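Local coordinates for protein glycosyltransferase (Streptomyces halstedii, PDB 3WAD) that is a glycosyltransferase of the GT-B fold, with two Rossmann-like domains related to erythromycin biosynthesis protein CIII, at residues 162-165 with 166-170; 97-100 with 101-105. All blocks are in the same frame, centred on the assembly; numbering follows the deposited sequence.

Contact 1: 162-165 with 166-170; sequences DHFN and RLTGE
Arg166 reaches back to His163 because its CG stands anti to the backbone N and its otherwise stretched chain bends at chi3, 80°. The histidine CG lies anti to its own carbonyl carbon, and the two side chains run side by side in the same direction. NH2 of Arg166 then donates to ND1 of His163 over 2.8 Å. The bond is nearly straight, 163° at the hydrogen. The donor meets the ring at its edge, close to the ring plane, and ND1 in turn lies close to the guanidinium plane, yet the two planes are turned 73° apart: the groups meet edge to edge through one bond, steeply inclined, and do not stack.

Both residues belong to helix 156-168 of the N-terminal GT-B domain, and the contact lies at the C-terminal end of that helix. Regular helical bonds join Arg166 N to Asp162 O and Leu167 N to His163 O. Gly169 N still reaches Asn165 O, at 3.2 Å. The branch carbon of Leu167, CG, is pressed to 3.1 Å from His163 O, the same oxygen that its own N-H uses.

Phe164 O takes two donors from one residue, the backbone N of Thr168 at 2.9 Å and its OG1, modelled at 2.5 Å, so short that the exact length is doubtful. OG1 also lies over one face of the Phe164 ring, 3.4 Å above its plane and offset toward the rim. Trp89 of helix 89-106 donates NE1 to the same hydroxyl oxygen and stacks on Phe164, whose ring also meets Phe96 edge-to-face. The Asn165 side chain is held by a partner beyond this turn, ND2 bonding to Glu197, while Asp162 OD2 receives the backbone N of Glu218.

Contact 2: 97-100 with 101-105; sequences AQYS and QIYEY
Tyr103 N donates to Tyr99 O over 2.8 Å, the shortest of the backbone bonds that join 97-100 to 101-105. Ile102 N reaches Gln98 O at 3.2 Å, and the same oxygen receives a weak second bond from Gln101 N. Glu104 N bonds to Ser100 O. The carboxylate of Glu104 leads away from this turn, OE1 pairing with Lys187 in a salt bridge and accepting a hydrogen bond from Trp183. Within 97-100, the Ser100 hydroxyl donates back to Ala97 O: chi1 of 83° places OG between the backbone N and the carbonyl carbon, from where it reaches that oxygen at 2.9 Å, approaching from above the carbonyl plane.

Apolar packing is centred on Tyr99. Its ring and that of Tyr103 meet obliquely, centroids 5.4 Å apart and planes at 45°, with CD2 of Tyr99 3.6 Å from CZ of Tyr103. The methylene CB of Tyr99 lies over one face of the Tyr103 ring, toward its rim. Ile102 runs alongside Tyr99 and brings CD1 over a face of that ring, 4.0 Å from Tyr99 CD2; the same methyl touches CG of Gln98. Tyr103 is buried, its ring edge-to-face with Trp157, and Trp183 of helix 179-188 packs against it and Ser100. These spacings of three and four residues are those of successive turns of an alpha-helix, here helix 89-106 in the N-terminal domain of a GT-B fold.

Overall arrangement
Contacts 1 and 2 lie on different helices of the N-terminal domain, 156-168 and 89-106, with centres 20 Å apart and nearest atoms about 8 Å apart. They do not touch, but the helices do: Trp89 and Phe96, on the helix of contact 2, pack against Phe164 of contact 1. Each contact is partly buried, though contact 1 sits farther from the chain centre, 26 Å against 19 Å. Contact 1 lies at the C-terminal end of its helix, and polar side-chain bonds cross between its segments. Contact 2 falls within a continuing helix, where the side chains meet across the segments through apolar ring contacts, and its charged Glu104 is tied to helix 179-188.

Contact 1: 162-165 with 166-170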
ATOM      1  N   ASP B 162      -4.136  19.968  28.147  1.00 27.30           N
ATOM      2  CA  ASP B 162      -4.974  19.683  29.331  1.00 29.51           C
ATOM      3  C   ASP B 162      -4.549  20.522  30.518  1.00 30.69           C
ATOM      4  O   ASP B 162      -5.423  21.169  31.144  1.00 32.58           O
ATOM      5  CB  ASP B 162      -4.965  18.223  29.662  1.00 26.00           C
ATOM      6  CG  ASP B 162      -5.784  17.435  28.705  1.00 30.68           C
ATOM      7  OD1 ASP B 162      -6.597  18.022  27.898  1.00 27.74           O
ATOM      8  OD2 ASP B 162      -5.583  16.216  28.714  1.00 33.79           O
ATOM      9  N   HIS B 163      -3.242  20.547  30.790  1.00 30.10           N
ATOM     10  CA  HIS B 163      -2.692  21.356  31.868  1.00 31.79           C
ATOM     11  C   HIS B 163      -3.085  22.796  31.626  1.00 31.06           C
ATOM     12  O   HIS B 163      -3.583  23.442  32.549  1.00 30.49           O
ATOM     13  CB  HIS B 163      -1.161  21.341  31.927  1.00 30.57           C
ATOM     14  CG  HIS B 163      -0.558  20.145  32.587  1.00 35.24           C
ATOM     15  ND1 HIS B 163      -0.592  19.937  33.950  1.00 39.71           N
ATOM     16  CD2 HIS B 163       0.177  19.124  32.077  1.00 38.86           C
ATOM     17  CE1 HIS B 163       0.023  18.806  34.243  1.00 41.13           C
ATOM     18  NE2 HIS B 163       0.511  18.299  33.125  1.00 42.38           N
ATOM     19  N   PHE B 164      -2.813  23.305  30.420  1.00 29.88           N
ATOM     20  CA  PHE B 164      -3.127  24.676  30.085  1.00 29.18           C
ATOM     21  C   PHE B 164      -4.591  25.029  30.281  1.00 30.26           C
ATOM     22  O   PHE B 164      -4.918  26.152  30.752  1.00 27.02           O
ATOM     23  CB  PHE B 164      -2.760  25.010  28.639  1.00 30.33           C
ATOM     24  CG  PHE B 164      -2.877  26.452  28.306  1.00 25.71           C
ATOM     25  CD1 PHE B 164      -1.923  27.347  28.755  1.00 29.49           C
ATOM     26  CD2 PHE B 164      -3.905  26.920  27.523  1.00 27.97           C
ATOM     27  CE1 PHE B 164      -1.947  28.686  28.404  1.00 26.71           C
ATOM     28  CE2 PHE B 164      -3.981  28.284  27.174  1.00 30.40           C
ATOM     29  CZ  PHE B 164      -3.006  29.162  27.616  1.00 30.23           C
ATOM     30  N   ASN B 165      -5.480  24.095  29.903  1.00 30.31           N
ATOM     31  CA  ASN B 165      -6.905  24.437  29.988  1.00 31.19           C
ATOM     32  C   ASN B 165      -7.370  24.402  31.466  1.00 32.62           C
ATOM     33  O   ASN B 165      -8.199  25.204  31.830  1.00 31.84           O
ATOM     34  CB  ASN B 165      -7.820  23.519  29.148  1.00 29.92           C
ATOM     35  CG  ASN B 165      -7.634  23.668  27.646  1.00 29.24           C
ATOM     36  OD1 ASN B 165      -7.242  24.707  27.139  1.00 27.91           O
ATOM     37  ND2 ASN B 165      -7.913  22.585  26.924  1.00 21.62           N
ATOM     38  N   ARG B 166      -6.891  23.428  32.252  1.00 34.00           N
ATOM     39  CA  ARG B 166      -7.080  23.425  33.725  1.00 36.17           C
ATOM     40  C   ARG B 166      -6.558  24.765  34.311  1.00 36.44           C
ATOM     41  O   ARG B 166      -7.314  25.523  34.931  1.00 38.01           O
ATOM     42  CB  ARG B 166      -6.395  22.217  34.382  1.00 35.66           C
ATOM     43  CG  ARG B 166      -6.415  22.332  35.953  1.00 43.03           C
ATOM     44  CD  ARG B 166      -5.777  21.158  36.742  1.00 48.21           C
ATOM     45  NE  ARG B 166      -4.312  21.266  36.787  1.00 51.46           N
ATOM     46  CZ  ARG B 166      -3.478  20.657  35.938  1.00 52.56           C
ATOM     47  NH1 ARG B 166      -3.936  19.861  34.966  1.00 55.02           N
ATOM     48  NH2 ARG B 166      -2.176  20.838  36.062  1.00 51.46           N
ATOM     49  N   LEU B 167      -5.298  25.109  34.077  1.00 36.57           N
ATOM     50  CA  LEU B 167      -4.787  26.409  34.607  1.00 36.24           C
ATOM     51  C   LEU B 167      -5.614  27.647  34.205  1.00 37.14           C
ATOM     52  O   LEU B 167      -5.902  28.519  35.037  1.00 37.37           O
ATOM     53  CB  LEU B 167      -3.320  26.599  34.331  1.00 35.17           C
ATOM     54  CG  LEU B 167      -2.409  25.417  34.691  1.00 34.74           C
ATOM     55  CD1 LEU B 167      -0.973  25.767  34.344  1.00 33.94           C
ATOM     56  CD2 LEU B 167      -2.499  25.011  36.150  1.00 38.92           C
ATOM     57  N   THR B 168      -6.034  27.685  32.937  1.00 37.10           N
ATOM     58  CA  THR B 168      -6.710  28.811  32.357  1.00 37.02           C
ATOM     59  C   THR B 168      -8.035  29.029  33.081  1.00 38.22           C
ATOM     60  O   THR B 168      -8.387  30.148  33.385  1.00 36.71           O
ATOM     61  CB  THR B 168      -6.958  28.560  30.875  1.00 36.62           C
ATOM     62  OG1 THR B 168      -5.676  28.435  30.220  1.00 35.05           O
ATOM     63  CG2 THR B 168      -7.683  29.705  30.240  1.00 36.52           C
ATOM     64  N   GLY B 169      -8.750  27.941  33.353  1.00 40.41           N
ATOM     65  CA  GLY B 169     -10.112  28.016  33.910  1.00 42.47           C
ATOM     66  C   GLY B 169     -10.134  28.465  35.364  1.00 44.87           C
ATOM     67  O   GLY B 169     -11.202  28.580  35.985  1.00 45.13           O
ATOM     68  N   GLU B 170      -8.951  28.717  35.924  1.00 45.52           N
ATOM     69  CA  GLU B 170      -8.904  29.205  37.266  1.00 45.80           C
ATOM     70  C   GLU B 170      -8.178  30.535  37.391  1.00 45.59           C
ATOM     71  O   GLU B 170      -8.014  31.013  38.503  1.00 45.77           O
ATOM     72  CB  GLU B 170      -8.406  28.140  38.225  1.00 45.87           C
ATOM     73  CG  GLU B 170      -6.936  27.941  38.183  1.00 48.58           C
ATOM     74  CD  GLU B 170      -6.597  26.547  38.653  1.00 53.18           C
ATOM     75  OE1 GLU B 170      -5.401  26.203  38.959  1.00 53.10           O
ATOM     76  OE2 GLU B 170      -7.580  25.790  38.702  1.00 58.31           O
TER

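Contact 2: 97-100 with 101-105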
ATOM      1  N   ALA B  97       2.491  29.747  21.877  1.00 26.88           N
ATOM      2  CA  ALA B  97       2.828  30.873  20.999  1.00 28.14           C
ATOM      3  C   ALA B  97       3.911  30.508  19.994  1.00 28.05           C
ATOM      4  O   ALA B  97       3.767  30.829  18.819  1.00 28.84           O
ATOM      5  CB  ALA B  97       3.173  32.112  21.791  1.00 26.61           C
ATOM      6  N   GLN B  98       4.962  29.818  20.436  1.00 27.40           N
ATOM      7  CA  GLN B  98       6.053  29.464  19.528  1.00 27.31           C
ATOM      8  C   GLN B  98       5.696  28.359  18.535  1.00 26.87           C
ATOM      9  O   GLN B  98       5.960  28.509  17.357  1.00 26.93           O
ATOM     10  CB  GLN B  98       7.287  29.015  20.309  1.00 27.72           C
ATOM     11  CG  GLN B  98       8.482  28.592  19.418  1.00 34.77           C
ATOM     12  CD  GLN B  98       9.595  27.965  20.299  1.00 42.34           C
ATOM     13  OE1 GLN B  98      10.486  28.670  20.744  1.00 44.87           O
ATOM     14  NE2 GLN B  98       9.492  26.669  20.590  1.00 42.65           N
ATOM     15  N   TYR B  99       5.077  27.284  18.998  1.00 25.06           N
ATOM     16  CA  TYR B  99       4.777  26.204  18.125  1.00 27.50           C
ATOM     17  C   TYR B  99       3.598  26.483  17.194  1.00 29.26           C
ATOM     18  O   TYR B  99       3.485  25.877  16.139  1.00 29.31           O
ATOM     19  CB  TYR B  99       4.454  25.002  18.958  1.00 28.90           C
ATOM     20  CG  TYR B  99       5.699  24.286  19.285  1.00 31.88           C
ATOM     21  CD1 TYR B  99       6.296  24.454  20.512  1.00 35.16           C
ATOM     22  CD2 TYR B  99       6.326  23.487  18.315  1.00 37.51           C
ATOM     23  CE1 TYR B  99       7.472  23.795  20.819  1.00 42.40           C
ATOM     24  CE2 TYR B  99       7.500  22.832  18.587  1.00 40.35           C
ATOM     25  CZ  TYR B  99       8.061  22.993  19.845  1.00 43.46           C
ATOM     26  OH  TYR B  99       9.226  22.364  20.136  1.00 50.05           O
ATOM     27  N   SER B 100       2.730  27.393  17.615  1.00 28.47           N
ATOM     28  CA  SER B 100       1.710  27.884  16.718  1.00 29.27           C
ATOM     29  C   SER B 100       2.400  28.504  15.474  1.00 27.96           C
ATOM     30  O   SER B 100       1.919  28.335  14.364  1.00 28.56           O
ATOM     31  CB  SER B 100       0.743  28.837  17.429  1.00 27.74           C
ATOM     32  OG  SER B 100       1.354  30.127  17.432  1.00 34.28           O
ATOM     33  N   GLN B 101       3.547  29.157  15.630  1.00 28.06           N
ATOM     34  CA  GLN B 101       4.247  29.724  14.465  1.00 27.50           C
ATOM     35  C   GLN B 101       4.914  28.685  13.628  1.00 26.86           C
ATOM     36  O   GLN B 101       4.812  28.700  12.415  1.00 25.07           O
ATOM     37  CB  GLN B 101       5.241  30.801  14.880  1.00 28.19           C
ATOM     38  CG  GLN B 101       4.411  31.937  15.338  1.00 33.05           C
ATOM     39  CD  GLN B 101       5.201  33.074  15.861  1.00 40.40           C
ATOM     40  OE1 GLN B 101       6.350  32.928  16.280  1.00 42.22           O
ATOM     41  NE2 GLN B 101       4.556  34.243  15.880  1.00 46.90           N
ATOM     42  N   ILE B 102       5.630  27.785  14.284  1.00 26.06           N
ATOM     43  CA  ILE B 102       6.250  26.686  13.585  1.00 25.88           C
ATOM     44  C   ILE B 102       5.223  25.812  12.801  1.00 26.77           C
ATOM     45  O   ILE B 102       5.477  25.354  11.658  1.00 24.23           O
ATOM     46  CB  ILE B 102       6.978  25.820  14.605  1.00 26.57           C
ATOM     47  CG1 ILE B 102       8.140  26.628  15.169  1.00 28.15           C
ATOM     48  CG2 ILE B 102       7.412  24.484  13.956  1.00 23.83           C
ATOM     49  CD1 ILE B 102       8.745  26.077  16.500  1.00 26.20           C
ATOM     50  N   TYR B 103       4.070  25.567  13.415  1.00 25.31           N
ATOM     51  CA  TYR B 103       3.149  24.618  12.799  1.00 27.01           C
ATOM     52  C   TYR B 103       2.445  25.318  11.652  1.00 27.41           C
ATOM     53  O   TYR B 103       2.122  24.693  10.663  1.00 28.09           O
ATOM     54  CB  TYR B 103       2.150  24.047  13.804  1.00 26.01           C
ATOM     55  CG  TYR B 103       2.776  23.066  14.825  1.00 29.72           C
ATOM     56  CD1 TYR B 103       4.004  22.422  14.560  1.00 24.82           C
ATOM     57  CD2 TYR B 103       2.126  22.799  16.076  1.00 30.95           C
ATOM     58  CE1 TYR B 103       4.574  21.538  15.482  1.00 30.54           C
ATOM     59  CE2 TYR B 103       2.718  21.902  17.036  1.00 32.08           C
ATOM     60  CZ  TYR B 103       3.919  21.261  16.716  1.00 30.15           C
ATOM     61  OH  TYR B 103       4.508  20.368  17.626  1.00 30.22           O
ATOM     62  N   GLU B 104       2.286  26.632  11.778  1.00 27.13           N
ATOM     63  CA  GLU B 104       1.770  27.404  10.681  1.00 26.65           C
ATOM     64  C   GLU B 104       2.665  27.300   9.459  1.00 27.32           C
ATOM     65  O   GLU B 104       2.164  27.105   8.329  1.00 26.36           O
ATOM     66  CB  GLU B 104       1.559  28.870  11.052  1.00 26.58           C
ATOM     67  CG  GLU B 104       1.120  29.697   9.800  1.00 24.94           C
ATOM     68  CD  GLU B 104      -0.304  29.410   9.365  1.00 31.86           C
ATOM     69  OE1 GLU B 104      -1.093  28.666  10.060  1.00 31.55           O
ATOM     70  OE2 GLU B 104      -0.632  29.927   8.254  1.00 34.89           O
ATOM     71  N   TYR B 105       3.973  27.490   9.686  1.00 26.25           N
ATOM     72  CA  TYR B 105       4.997  27.318   8.657  1.00 26.53           C
ATOM     73  C   TYR B 105       4.885  25.943   7.948  1.00 24.35           C
ATOM     74  O   TYR B 105       5.074  25.852   6.746  1.00 24.74           O
ATOM     75  CB  TYR B 105       6.377  27.412   9.332  1.00 27.41           C
ATOM     76  CG  TYR B 105       7.513  27.349   8.369  1.00 30.25           C
ATOM     77  CD1 TYR B 105       8.109  28.526   7.885  1.00 31.61           C
ATOM     78  CD2 TYR B 105       8.017  26.123   7.967  1.00 29.98           C
ATOM     79  CE1 TYR B 105       9.191  28.469   6.993  1.00 34.67           C
ATOM     80  CE2 TYR B 105       9.077  26.047   7.053  1.00 34.36           C
ATOM     81  CZ  TYR B 105       9.644  27.219   6.583  1.00 33.95           C
ATOM     82  OH  TYR B 105      10.696  27.136   5.753  1.00 37.83           O
TER